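Local structure of putative lipoprotein (Pectobacterium atrosepticum SCRI1043, 3BDU) at residues S2-L7 against V16-P21; H8-R13 against N46-A51; G28-T33 against Q40-D45. The protein is of unknown function but belongs to the DUF903 family, related to SH3-like domains, and is probably a lipoprotein tethered to the cell membrane. One frame throughout, in Å; residues are numbered along the deposited sequence.

Contact 1 (S2-L7 against V16-P21)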
ATOM      1  N   SER A   2      33.240   6.821  -6.042  1.00 52.66           N
ATOM      2  CA  SER A   2      31.801   7.098  -5.762  1.00 52.14           C
ATOM      3  C   SER A   2      31.412   6.652  -4.356  1.00 50.91           C
ATOM      4  O   SER A   2      31.808   5.578  -3.897  1.00 51.30           O
ATOM      5  CB  SER A   2      30.922   6.392  -6.799  1.00 52.68           C
ATOM      6  OG  SER A   2      31.301   5.033  -6.950  1.00 54.21           O
ATOM      7  N   SER A   3      30.632   7.488  -3.676  1.00 48.42           N
ATOM      8  CA  SER A   3      30.191   7.197  -2.318  1.00 44.65           C
ATOM      9  C   SER A   3      29.462   5.859  -2.209  1.00 41.52           C
ATOM     10  O   SER A   3      28.537   5.578  -2.972  1.00 41.60           O
ATOM     11  CB  SER A   3      29.282   8.321  -1.814  1.00 46.69           C
ATOM     12  OG  SER A   3      28.148   8.472  -2.655  1.00 49.31           O
ATOM     13  N   ASN A   4      29.888   5.039  -1.253  1.00 37.59           N
ATOM     14  CA  ASN A   4      29.274   3.737  -1.028  1.00 34.28           C
ATOM     15  C   ASN A   4      28.151   3.847  -0.007  1.00 30.97           C
ATOM     16  O   ASN A   4      28.128   4.760   0.818  1.00 30.46           O
ATOM     17  CB  ASN A   4      30.308   2.734  -0.512  1.00 37.36           C
ATOM     18  CG  ASN A   4      31.334   2.357  -1.560  1.00 40.01           C
ATOM     19  OD1 ASN A   4      30.991   1.836  -2.622  1.00 41.78           O
ATOM     20  ND2 ASN A   4      32.603   2.616  -1.264  1.00 42.67           N
ATOM     21  N   TYR A   5      27.225   2.904  -0.068  1.00 26.01           N
ATOM     22  CA  TYR A   5      26.108   2.862   0.860  1.00 24.64           C
ATOM     23  C   TYR A   5      25.997   1.443   1.394  1.00 23.73           C
ATOM     24  O   TYR A   5      26.469   0.491   0.768  1.00 23.25           O
ATOM     25  CB  TYR A   5      24.800   3.241   0.156  1.00 23.38           C
ATOM     26  CG  TYR A   5      24.656   4.714  -0.139  1.00 23.50           C
ATOM     27  CD1 TYR A   5      23.777   5.509   0.599  1.00 23.23           C
ATOM     28  CD2 TYR A   5      25.412   5.323  -1.139  1.00 21.54           C
ATOM     29  CE1 TYR A   5      23.654   6.878   0.348  1.00 24.20           C
ATOM     30  CE2 TYR A   5      25.295   6.687  -1.398  1.00 22.60           C
ATOM     31  CZ  TYR A   5      24.415   7.457  -0.651  1.00 23.18           C
ATOM     32  OH  TYR A   5      24.301   8.799  -0.908  1.00 27.71           O
ATOM     33  N   VAL A   6      25.385   1.307   2.560  1.00 22.60           N
ATOM     34  CA  VAL A   6      25.177   0.003   3.163  1.00 21.91           C
ATOM     35  C   VAL A   6      23.678  -0.149   3.390  1.00 20.63           C
ATOM     36  O   VAL A   6      23.084   0.640   4.115  1.00 22.49           O
ATOM     37  CB  VAL A   6      25.875  -0.128   4.531  1.00 22.96           C
ATOM     38  CG1 VAL A   6      25.562  -1.492   5.123  1.00 23.60           C
ATOM     39  CG2 VAL A   6      27.391   0.052   4.384  1.00 24.53           C
ATOM     40  N   LEU A   7      23.070  -1.147   2.759  1.00 20.42           N
ATOM     41  CA  LEU A   7      21.640  -1.393   2.919  1.00 19.57           C
ATOM     42  C   LEU A   7      21.412  -2.476   3.973  1.00 20.51           C
ATOM     43  O   LEU A   7      22.074  -3.517   3.950  1.00 21.04           O
ATOM     44  CB  LEU A   7      21.008  -1.872   1.605  1.00 23.46           C
ATOM     45  CG  LEU A   7      20.880  -0.954   0.386  1.00 25.88           C
ATOM     46  CD1 LEU A   7      22.256  -0.432  -0.015  1.00 31.55           C
ATOM     47  CD2 LEU A   7      20.246  -1.726  -0.763  1.00 27.16           C
ATOM     48  N   VAL A  16      26.504  -3.977   0.556  1.00 19.64           N
ATOM     49  CA  VAL A  16      27.276  -2.801   0.169  1.00 20.29           C
ATOM     50  C   VAL A  16      26.874  -2.393  -1.241  1.00 20.01           C
ATOM     51  O   VAL A  16      26.825  -3.223  -2.151  1.00 19.14           O
ATOM     52  CB  VAL A  16      28.792  -3.080   0.163  1.00 23.98           C
ATOM     53  CG1 VAL A  16      29.538  -1.845  -0.317  1.00 25.97           C
ATOM     54  CG2 VAL A  16      29.259  -3.479   1.555  1.00 25.13           C
ATOM     55  N   ALA A  17      26.576  -1.114  -1.417  1.00 18.52           N
ATOM     56  CA  ALA A  17      26.193  -0.599  -2.721  1.00 17.14           C
ATOM     57  C   ALA A  17      27.186   0.476  -3.142  1.00 19.68           C
ATOM     58  O   ALA A  17      27.662   1.244  -2.306  1.00 19.49           O
ATOM     59  CB  ALA A  17      24.783  -0.001  -2.659  1.00 15.70           C
ATOM     60  N   GLU A  18      27.507   0.500  -4.431  1.00 20.69           N
ATOM     61  CA  GLU A  18      28.401   1.502  -5.001  1.00 23.39           C
ATOM     62  C   GLU A  18      27.468   2.543  -5.609  1.00 23.61           C
ATOM     63  O   GLU A  18      26.907   2.326  -6.683  1.00 23.80           O
ATOM     64  CB  GLU A  18      29.269   0.899  -6.109  1.00 27.72           C
ATOM     65  CG  GLU A  18      30.349  -0.058  -5.636  1.00 34.68           C
ATOM     66  CD  GLU A  18      31.347  -0.407  -6.737  1.00 40.26           C
ATOM     67  OE1 GLU A  18      30.952  -1.063  -7.730  1.00 41.90           O
ATOM     68  OE2 GLU A  18      32.528  -0.017  -6.607  1.00 41.67           O
ATOM     69  N   GLY A  19      27.297   3.663  -4.924  1.00 21.41           N
ATOM     70  CA  GLY A  19      26.393   4.682  -5.425  1.00 21.94           C
ATOM     71  C   GLY A  19      25.079   4.543  -4.675  1.00 22.18           C
ATOM     72  O   GLY A  19      24.760   3.459  -4.186  1.00 20.23           O
ATOM     73  N   LYS A  20      24.313   5.626  -4.592  1.00 21.00           N
ATOM     74  CA  LYS A  20      23.049   5.607  -3.859  1.00 20.86           C
ATOM     75  C   LYS A  20      21.958   4.758  -4.488  1.00 17.82           C
ATOM     76  O   LYS A  20      21.599   4.945  -5.644  1.00 17.08           O
ATOM     77  CB  LYS A  20      22.500   7.030  -3.674  1.00 21.64           C
ATOM     78  CG  LYS A  20      21.338   7.091  -2.676  1.00 22.32           C
ATOM     79  CD  LYS A  20      20.868   8.511  -2.365  1.00 24.14           C
ATOM     80  CE  LYS A  20      19.896   9.027  -3.407  1.00 24.21           C
ATOM     81  NZ  LYS A  20      19.316  10.337  -3.005  1.00 22.54           N
ATOM     82  N   PRO A  21      21.429   3.788  -3.730  1.00 15.57           N
ATOM     83  CA  PRO A  21      20.362   2.953  -4.286  1.00 15.62           C
ATOM     84  C   PRO A  21      19.167   3.873  -4.517  1.00 13.83           C
ATOM     85  O   PRO A  21      18.943   4.809  -3.748  1.00 15.48           O
ATOM     86  CB  PRO A  21      20.105   1.935  -3.175  1.00 14.89           C
ATOM     87  CG  PRO A  21      21.469   1.805  -2.522  1.00 16.58           C
ATOM     88  CD  PRO A  21      21.923   3.242  -2.451  1.00 17.20           C
TER
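Tyr5 pairs with Ala17 across a beta hairpin and lays one ring face against Lys20 CA, with Pro21 CD packing obliquely beside it. The backbone match is antiparallel and hydrogen-bonded: Ala17 N reaches Tyr5 O at 2.7 Å and an almost straight 172°, and Tyr5 N returns a bond to Ala17 O. Tyr5 CB lies against Pro21 CD. CG, anti to the carbonyl carbon (chi1 -75°) and beside the backbone N, meets it too; beyond CG the ring atoms meet Gly19 and Lys20. CD2 comes 3.6 Å from Gly19 O, and CE2 is 3.5 Å from Lys20 CA. That CA sits over the ring, 24° off the normal, in a CH-pi contact displaced toward the rim. CZ meets Lys20 CB at 3.6 Å, and OH passes beside Lys20 CD at 3.7 Å before bonding to Lys52 NZ. Tyrosine suits the place because its flat ring packs on aliphatic carbons while its hydroxyl reaches a polar partner. Gly19 has positive phi, and a CB there would press on the carbonyl oxygen of Glu18; its N gives a weak bond to Ser3 O. Deeper in, Leu7 CD1 touches Ala17 CB at 3.7 Å and Pro21 CG at a tight 3.5 Å, the methyl of alanine meeting one branch of leucine. Lys20 NZ makes salt bridges with Asp24 and Glu26 of the second subunit. Strand 4-9 is the middle of its sheet, between 14-18 and 47-52, while Leu7, Ala17 and Pro21 also pack on Tyr32 of strand 30-33.

Contact 2 (H8-R13 against N46-A51)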
ATOM      1  N   HIS A   8      20.484  -2.225   4.891  1.00 17.19           N
ATOM      2  CA  HIS A   8      20.136  -3.195   5.923  1.00 20.55           C
ATOM      3  C   HIS A   8      18.756  -3.712   5.549  1.00 20.04           C
ATOM      4  O   HIS A   8      17.806  -2.940   5.439  1.00 19.59           O
ATOM      5  CB  HIS A   8      20.111  -2.533   7.305  1.00 22.68           C
ATOM      6  CG  HIS A   8      21.425  -1.936   7.698  1.00 26.58           C
ATOM      7  ND1 HIS A   8      21.987  -0.867   7.032  1.00 29.54           N
ATOM      8  CD2 HIS A   8      22.316  -2.291   8.655  1.00 29.29           C
ATOM      9  CE1 HIS A   8      23.165  -0.591   7.557  1.00 30.05           C
ATOM     10  NE2 HIS A   8      23.391  -1.441   8.545  1.00 28.78           N
ATOM     11  N   THR A   9      18.658  -5.020   5.339  1.00 19.11           N
ATOM     12  CA  THR A   9      17.403  -5.647   4.948  1.00 22.41           C
ATOM     13  C   THR A   9      16.581  -6.088   6.148  1.00 26.82           C
ATOM     14  O   THR A   9      17.091  -6.199   7.266  1.00 27.52           O
ATOM     15  CB  THR A   9      17.651  -6.893   4.102  1.00 20.58           C
ATOM     16  OG1 THR A   9      18.199  -7.914   4.940  1.00 20.38           O
ATOM     17  CG2 THR A   9      18.635  -6.591   2.975  1.00 20.18           C
ATOM     18  N   ASN A  10      15.303  -6.354   5.914  1.00 27.99           N
ATOM     19  CA  ASN A  10      14.447  -6.793   7.001  1.00 31.11           C
ATOM     20  C   ASN A  10      14.657  -8.265   7.327  1.00 32.17           C
ATOM     21  O   ASN A  10      13.917  -8.843   8.121  1.00 35.86           O
ATOM     22  CB  ASN A  10      12.975  -6.498   6.690  1.00 30.44           C
ATOM     23  CG  ASN A  10      12.596  -5.060   7.015  1.00 31.40           C
ATOM     24  OD1 ASN A  10      12.967  -4.531   8.069  1.00 31.57           O
ATOM     25  ND2 ASN A  10      11.846  -4.424   6.124  1.00 30.96           N
ATOM     26  N   ASP A  11      15.665  -8.874   6.712  1.00 31.57           N
ATOM     27  CA  ASP A  11      15.973 -10.270   6.997  1.00 32.76           C
ATOM     28  C   ASP A  11      17.392 -10.430   7.542  1.00 31.20           C
ATOM     29  O   ASP A  11      18.031 -11.464   7.354  1.00 31.67           O
ATOM     30  CB  ASP A  11      15.772 -11.163   5.760  1.00 33.62           C
ATOM     31  CG  ASP A  11      16.454 -10.625   4.516  1.00 34.83           C
ATOM     32  OD1 ASP A  11      17.633 -10.225   4.584  1.00 33.95           O
ATOM     33  OD2 ASP A  11      15.806 -10.629   3.450  1.00 37.37           O
ATOM     34  N   GLY A  12      17.880  -9.386   8.207  1.00 29.59           N
ATOM     35  CA  GLY A  12      19.199  -9.428   8.816  1.00 28.66           C
ATOM     36  C   GLY A  12      20.443  -9.454   7.944  1.00 27.02           C
ATOM     37  O   GLY A  12      21.464 -10.018   8.344  1.00 26.20           O
ATOM     38  N   ARG A  13      20.377  -8.846   6.765  1.00 24.40           N
ATOM     39  CA  ARG A  13      21.530  -8.798   5.874  1.00 23.63           C
ATOM     40  C   ARG A  13      21.985  -7.357   5.704  1.00 23.14           C
ATOM     41  O   ARG A  13      21.206  -6.426   5.893  1.00 21.81           O
ATOM     42  CB  ARG A  13      21.184  -9.354   4.491  1.00 24.43           C
ATOM     43  CG  ARG A  13      21.279 -10.866   4.338  1.00 25.47           C
ATOM     44  CD  ARG A  13      21.008 -11.246   2.887  1.00 27.25           C
ATOM     45  NE  ARG A  13      19.667 -10.824   2.494  1.00 33.44           N
ATOM     46  CZ  ARG A  13      19.305 -10.490   1.260  1.00 32.80           C
ATOM     47  NH1 ARG A  13      20.182 -10.521   0.266  1.00 34.40           N
ATOM     48  NH2 ARG A  13      18.056 -10.119   1.022  1.00 34.25           N
ATOM     49  N   ASN A  46      11.734  -4.868   1.768  1.00 15.26           N
ATOM     50  CA  ASN A  46      12.801  -5.618   2.417  1.00 17.31           C
ATOM     51  C   ASN A  46      13.982  -4.729   2.791  1.00 17.49           C
ATOM     52  O   ASN A  46      15.033  -5.232   3.189  1.00 17.50           O
ATOM     53  CB  ASN A  46      13.297  -6.754   1.520  1.00 20.21           C
ATOM     54  CG  ASN A  46      14.094  -7.803   2.293  1.00 26.67           C
ATOM     55  OD1 ASN A  46      14.850  -8.582   1.711  1.00 30.04           O
ATOM     56  ND2 ASN A  46      13.911  -7.833   3.614  1.00 26.63           N
ATOM     57  N   VAL A  47      13.819  -3.416   2.647  1.00 15.36           N
ATOM     58  CA  VAL A  47      14.886  -2.484   2.995  1.00 15.91           C
ATOM     59  C   VAL A  47      14.460  -1.690   4.223  1.00 18.76           C
ATOM     60  O   VAL A  47      13.550  -0.852   4.163  1.00 18.42           O
ATOM     61  CB  VAL A  47      15.213  -1.516   1.831  1.00 17.28           C
ATOM     62  CG1 VAL A  47      16.324  -0.558   2.253  1.00 19.13           C
ATOM     63  CG2 VAL A  47      15.649  -2.308   0.600  1.00 16.48           C
ATOM     64  N   LYS A  48      15.124  -1.966   5.341  1.00 19.80           N
ATOM     65  CA  LYS A  48      14.820  -1.305   6.602  1.00 20.75           C
ATOM     66  C   LYS A  48      15.501   0.051   6.741  1.00 20.02           C
ATOM     67  O   LYS A  48      14.856   1.048   7.061  1.00 18.19           O
ATOM     68  CB  LYS A  48      15.238  -2.212   7.764  1.00 24.23           C
ATOM     69  CG  LYS A  48      14.926  -1.655   9.139  1.00 28.31           C
ATOM     70  CD  LYS A  48      15.294  -2.655  10.223  1.00 31.39           C
ATOM     71  CE  LYS A  48      14.833  -2.177  11.595  1.00 34.93           C
ATOM     72  NZ  LYS A  48      15.221  -3.124  12.682  1.00 37.76           N
ATOM     73  N   GLU A  49      16.810   0.077   6.515  1.00 21.33           N
ATOM     74  CA  GLU A  49      17.585   1.306   6.639  1.00 23.00           C
ATOM     75  C   GLU A  49      18.721   1.320   5.633  1.00 22.59           C
ATOM     76  O   GLU A  49      19.059   0.293   5.039  1.00 21.31           O
ATOM     77  CB  GLU A  49      18.189   1.419   8.040  1.00 25.09           C
ATOM     78  CG  GLU A  49      17.212   1.237   9.173  1.00 30.54           C
ATOM     79  CD  GLU A  49      17.911   1.196  10.519  1.00 32.56           C
ATOM     80  OE1 GLU A  49      18.299   2.269  11.026  1.00 32.69           O
ATOM     81  OE2 GLU A  49      18.082   0.084  11.060  1.00 34.49           O
HETATM   82  N   MSE A  50      19.330   2.486   5.479  1.00 21.66           N
HETATM   83  CA  MSE A  50      20.429   2.650   4.548  1.00 25.14           C
HETATM   84  C   MSE A  50      21.399   3.688   5.096  1.00 23.51           C
HETATM   85  O   MSE A  50      21.001   4.801   5.426  1.00 22.63           O
HETATM   86  CB  MSE A  50      19.876   3.098   3.203  1.00 27.70           C
HETATM   87  CG  MSE A  50      20.852   3.048   2.065  1.00 35.93           C
HETATM   88 SE   MSE A  50      19.920   3.504   0.443  1.00 46.81          SE
HETATM   89  CE  MSE A  50      18.919   1.876   0.216  1.00 39.32           C
ATOM     90  N   ALA A  51      22.670   3.320   5.187  1.00 23.54           N
ATOM     91  CA  ALA A  51      23.687   4.222   5.707  1.00 25.85           C
ATOM     92  C   ALA A  51      24.701   4.603   4.634  1.00 27.34           C
ATOM     93  O   ALA A  51      25.171   3.750   3.881  1.00 26.29           O
ATOM     94  CB  ALA A  51      24.395   3.567   6.893  1.00 27.55           C
TER
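His8 faces both Lys48 and Glu49, a classic beta bulge where strand 4-9 pairs antiparallel with strand 47-52. His8 O takes the N-H of Lys48 at 2.9 Å and, weakly, that of Glu49, while His8 N bonds to Glu49 O. The imidazole turns its edge to that same carbonyl, with ND1 3.7 Å from Glu49 O. Beyond the bulge a type I turn runs from Thr9 to Gly12, whose positive phi glycine tolerates. Asp11 meets Asn46 at about a right angle, their carboxylate and amide planes 68° apart. The carboxylate is held by a salt bridge: Asp11 OD1 lies close to the guanidinium plane of Arg13 and is met by Arg13 NE on its syn side at 3.0 Å, somewhat out of the carboxylate plane; arginine's long chain, bent at chi3, suits this return across the turn. Asn10 N gives a hydrogen bond to Asn46 O, from above the carbonyl plane. The charges serve the assembly: Lys48 and Glu49 form salt bridges with Asp11 and Arg13 of the second subunit, respectively. Within the chain, Asn10 ND2 bonds to Asp45 O. Lys48 is extended and crosses Asn10 at about a right angle, its CB 3.3 Å from Asn10 OD1.

Contact 3 (G28-T33 against Q40-D45)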
ATOM      1  N   GLY A  28       9.592  -0.645  -9.745  1.00 15.34           N
ATOM      2  CA  GLY A  28       9.027  -0.279  -8.461  1.00 16.09           C
ATOM      3  C   GLY A  28       9.884  -0.747  -7.294  1.00 15.90           C
ATOM      4  O   GLY A  28       9.528  -0.561  -6.129  1.00 16.07           O
HETATM    5  N   MSE A  29      11.020  -1.359  -7.601  1.00 14.32           N
HETATM    6  CA  MSE A  29      11.912  -1.846  -6.558  1.00 16.53           C
HETATM    7  C   MSE A  29      13.128  -0.923  -6.420  1.00 15.65           C
HETATM    8  O   MSE A  29      13.299   0.010  -7.201  1.00 16.93           O
HETATM    9  CB  MSE A  29      12.339  -3.279  -6.900  1.00 18.21           C
HETATM   10  CG  MSE A  29      11.151  -4.237  -7.048  1.00 22.26           C
HETATM   11 SE   MSE A  29      11.753  -5.993  -7.620  1.00 36.04          SE
HETATM   12  CE  MSE A  29      11.927  -5.638  -9.486  1.00 32.50           C
ATOM     13  N   ILE A  30      13.950  -1.156  -5.405  1.00 13.80           N
ATOM     14  CA  ILE A  30      15.139  -0.334  -5.201  1.00 14.87           C
ATOM     15  C   ILE A  30      16.277  -0.948  -6.002  1.00 14.98           C
ATOM     16  O   ILE A  30      16.607  -2.116  -5.828  1.00 13.68           O
ATOM     17  CB  ILE A  30      15.519  -0.273  -3.716  1.00 16.04           C
ATOM     18  CG1 ILE A  30      14.429   0.479  -2.950  1.00 17.65           C
ATOM     19  CG2 ILE A  30      16.876   0.409  -3.540  1.00 18.31           C
ATOM     20  CD1 ILE A  30      14.652   0.500  -1.462  1.00 21.62           C
ATOM     21  N   SER A  31      16.866  -0.144  -6.880  1.00 12.71           N
ATOM     22  CA  SER A  31      17.942  -0.587  -7.754  1.00 15.68           C
ATOM     23  C   SER A  31      19.297  -0.070  -7.291  1.00 15.71           C
ATOM     24  O   SER A  31      19.405   1.056  -6.803  1.00 17.43           O
ATOM     25  CB  SER A  31      17.639  -0.105  -9.185  1.00 16.92           C
ATOM     26  OG  SER A  31      18.776  -0.169 -10.024  1.00 24.59           O
ATOM     27  N   TYR A  32      20.325  -0.903  -7.424  1.00 16.28           N
ATOM     28  CA  TYR A  32      21.679  -0.513  -7.025  1.00 17.10           C
ATOM     29  C   TYR A  32      22.728  -1.396  -7.684  1.00 17.63           C
ATOM     30  O   TYR A  32      22.400  -2.366  -8.361  1.00 17.88           O
ATOM     31  CB  TYR A  32      21.855  -0.610  -5.497  1.00 15.86           C
ATOM     32  CG  TYR A  32      21.762  -2.013  -4.928  1.00 19.82           C
ATOM     33  CD1 TYR A  32      20.529  -2.637  -4.751  1.00 18.85           C
ATOM     34  CD2 TYR A  32      22.912  -2.726  -4.582  1.00 20.57           C
ATOM     35  CE1 TYR A  32      20.434  -3.932  -4.247  1.00 17.48           C
ATOM     36  CE2 TYR A  32      22.831  -4.032  -4.079  1.00 18.38           C
ATOM     37  CZ  TYR A  32      21.586  -4.627  -3.914  1.00 20.51           C
ATOM     38  OH  TYR A  32      21.489  -5.917  -3.439  1.00 18.40           O
ATOM     39  N   THR A  33      23.994  -1.050  -7.471  1.00 18.76           N
ATOM     40  CA  THR A  33      25.117  -1.819  -7.999  1.00 20.06           C
ATOM     41  C   THR A  33      25.896  -2.291  -6.776  1.00 20.27           C
ATOM     42  O   THR A  33      26.216  -1.488  -5.900  1.00 17.88           O
ATOM     43  CB  THR A  33      26.039  -0.940  -8.868  1.00 22.52           C
ATOM     44  OG1 THR A  33      25.269  -0.313  -9.899  1.00 22.89           O
ATOM     45  CG2 THR A  33      27.134  -1.790  -9.513  1.00 22.43           C
ATOM     46  N   GLN A  40      21.692  -4.944  -9.168  1.00 19.52           N
ATOM     47  CA  GLN A  40      20.728  -5.680  -8.354  1.00 19.29           C
ATOM     48  C   GLN A  40      19.497  -4.825  -8.072  1.00 18.63           C
ATOM     49  O   GLN A  40      19.550  -3.599  -8.161  1.00 15.86           O
ATOM     50  CB  GLN A  40      21.366  -6.047  -7.010  1.00 21.42           C
ATOM     51  CG  GLN A  40      22.742  -6.681  -7.115  1.00 26.34           C
ATOM     52  CD  GLN A  40      22.686  -8.187  -7.170  1.00 28.69           C
ATOM     53  OE1 GLN A  40      23.696  -8.850  -7.400  1.00 33.27           O
ATOM     54  NE2 GLN A  40      21.504  -8.741  -6.944  1.00 30.70           N
ATOM     55  N   GLN A  41      18.399  -5.491  -7.727  1.00 16.28           N
ATOM     56  CA  GLN A  41      17.155  -4.824  -7.367  1.00 15.27           C
ATOM     57  C   GLN A  41      16.632  -5.557  -6.145  1.00 16.02           C
ATOM     58  O   GLN A  41      16.774  -6.774  -6.038  1.00 17.14           O
ATOM     59  CB  GLN A  41      16.126  -4.910  -8.494  1.00 15.87           C
ATOM     60  CG  GLN A  41      16.595  -4.337  -9.828  1.00 18.76           C
ATOM     61  CD  GLN A  41      15.664  -3.259 -10.354  1.00 18.64           C
ATOM     62  OE1 GLN A  41      14.612  -2.998  -9.770  1.00 17.26           O
ATOM     63  NE2 GLN A  41      16.045  -2.629 -11.467  1.00 16.55           N
ATOM     64  N   ILE A  42      16.037  -4.818  -5.218  1.00 15.30           N
ATOM     65  CA  ILE A  42      15.503  -5.424  -4.009  1.00 14.65           C
ATOM     66  C   ILE A  42      14.163  -4.782  -3.664  1.00 14.77           C
ATOM     67  O   ILE A  42      14.011  -3.563  -3.759  1.00 15.62           O
ATOM     68  CB  ILE A  42      16.497  -5.258  -2.831  1.00 14.39           C
ATOM     69  CG1 ILE A  42      15.918  -5.887  -1.566  1.00 13.59           C
ATOM     70  CG2 ILE A  42      16.800  -3.770  -2.597  1.00 17.03           C
ATOM     71  CD1 ILE A  42      16.894  -5.898  -0.405  1.00 14.16           C
ATOM     72  N   ASN A  43      13.187  -5.603  -3.290  1.00 13.18           N
ATOM     73  CA  ASN A  43      11.862  -5.102  -2.921  1.00 13.96           C
ATOM     74  C   ASN A  43      11.996  -4.030  -1.823  1.00 13.00           C
ATOM     75  O   ASN A  43      12.658  -4.251  -0.808  1.00 13.14           O
ATOM     76  CB  ASN A  43      10.988  -6.262  -2.425  1.00 13.95           C
ATOM     77  CG  ASN A  43       9.519  -5.880  -2.292  1.00 14.50           C
ATOM     78  OD1 ASN A  43       9.178  -4.913  -1.608  1.00 17.86           O
ATOM     79  ND2 ASN A  43       8.645  -6.640  -2.944  1.00 13.78           N
ATOM     80  N   ARG A  44      11.361  -2.876  -2.025  1.00 13.00           N
ATOM     81  CA  ARG A  44      11.419  -1.777  -1.057  1.00 15.08           C
ATOM     82  C   ARG A  44      10.983  -2.227   0.334  1.00 15.32           C
ATOM     83  O   ARG A  44      11.438  -1.683   1.337  1.00 15.22           O
ATOM     84  CB  ARG A  44      10.508  -0.619  -1.495  1.00 17.62           C
ATOM     85  CG  ARG A  44      10.847   0.009  -2.838  1.00 21.21           C
ATOM     86  CD  ARG A  44       9.749   0.986  -3.269  1.00 26.60           C
ATOM     87  NE  ARG A  44       9.510   2.013  -2.258  1.00 28.81           N
ATOM     88  CZ  ARG A  44       8.606   2.978  -2.371  1.00 31.56           C
ATOM     89  NH1 ARG A  44       7.845   3.049  -3.456  1.00 33.08           N
ATOM     90  NH2 ARG A  44       8.467   3.875  -1.399  1.00 30.69           N
ATOM     91  N   ASP A  45      10.084  -3.204   0.391  1.00 13.62           N
ATOM     92  CA  ASP A  45       9.602  -3.695   1.682  1.00 17.43           C
ATOM     93  C   ASP A  45      10.665  -4.473   2.451  1.00 17.52           C
ATOM     94  O   ASP A  45      10.531  -4.689   3.655  1.00 18.72           O
ATOM     95  CB  ASP A  45       8.357  -4.565   1.495  1.00 19.63           C
ATOM     96  CG  ASP A  45       7.189  -3.784   0.922  1.00 23.98           C
ATOM     97  OD1 ASP A  45       7.056  -2.593   1.272  1.00 23.99           O
ATOM     98  OD2 ASP A  45       6.401  -4.359   0.137  1.00 27.11           O
TER
HETATM   99  O   HOH W   1       9.441  -2.633  -4.132  1.00 15.73           O
HETATM  100  O   HOH W   2       7.512   1.022  -5.498  1.00 33.34           O
HETATM  101  O   HOH W   3      20.200  -2.263 -10.579  1.00 24.58           O
HETATM  102  O   HOH W   4      19.308  -7.631  -4.237  1.00 34.18           O
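The axes of the antiparallel strands 30-33 and 40-42 approach to 4.7 Å, their directions 149° from one another, with Ile30-Ile42 and Tyr32-Gln40 as hydrogen-bonded pairs; Gln40 N to Tyr32 O is the straightest bond, at 179°. On the Ile30-Tyr32 side, Gln40 CB rests over one face of the Tyr32 ring, 3.4 Å from CZ, in a CH-pi contact. The ring crosses Gln40 obliquely while Tyr32 CE1 touches Ile42 CG2. Ile42 CG2 also packs on Ile30 CB at 3.9 Å, beta-branched residues suited to an extended, buried strand. The pairing is a beta hairpin within a fold consistent with an SH3-like barrel; its edge strand pairs, through Gln40, Gln41 and Ile42, in an antiparallel ladder with a strand of the third subunit, so the sheet runs on. On the other side, Gln41 crosses the selenomethionine Met29 at about a right angle, and its OE1 bonds to Thr27 OG1. At the hairpin's far end Asn43 makes an Asx turn, OD1 accepting from Asp45 N in the carbonyl plane. Beside it Arg44 CG packs on Ile30 CG1 at 3.6 Å, and water 1 bridges Gly28 O to Arg44 N, each at 2.9 Å.

Contacts 1 and 2, with centres about 13 Å apart, share strand 4-9 and so build one three-stranded sheet, 14-18 and 47-52 flanking it. Contact 3 belongs to a second sheet; it follows contact 1 along the chain and is nested within the loop that contact 2 closes, its centre about 12 Å and 11 Å from theirs. The two sheets meet through side chains and through a probable backbone hydrogen bond, Glu18 N to Thr33 O at 2.8 Å: Ala17 CB lies 3.8 Å from Tyr32 CD2, and Val47 CG2 3.6 Å from Ile30 CD1. Strands 47-52 and 39-42 each join a neighbouring subunit's sheet, which ties copies together in the seven-chain assembly.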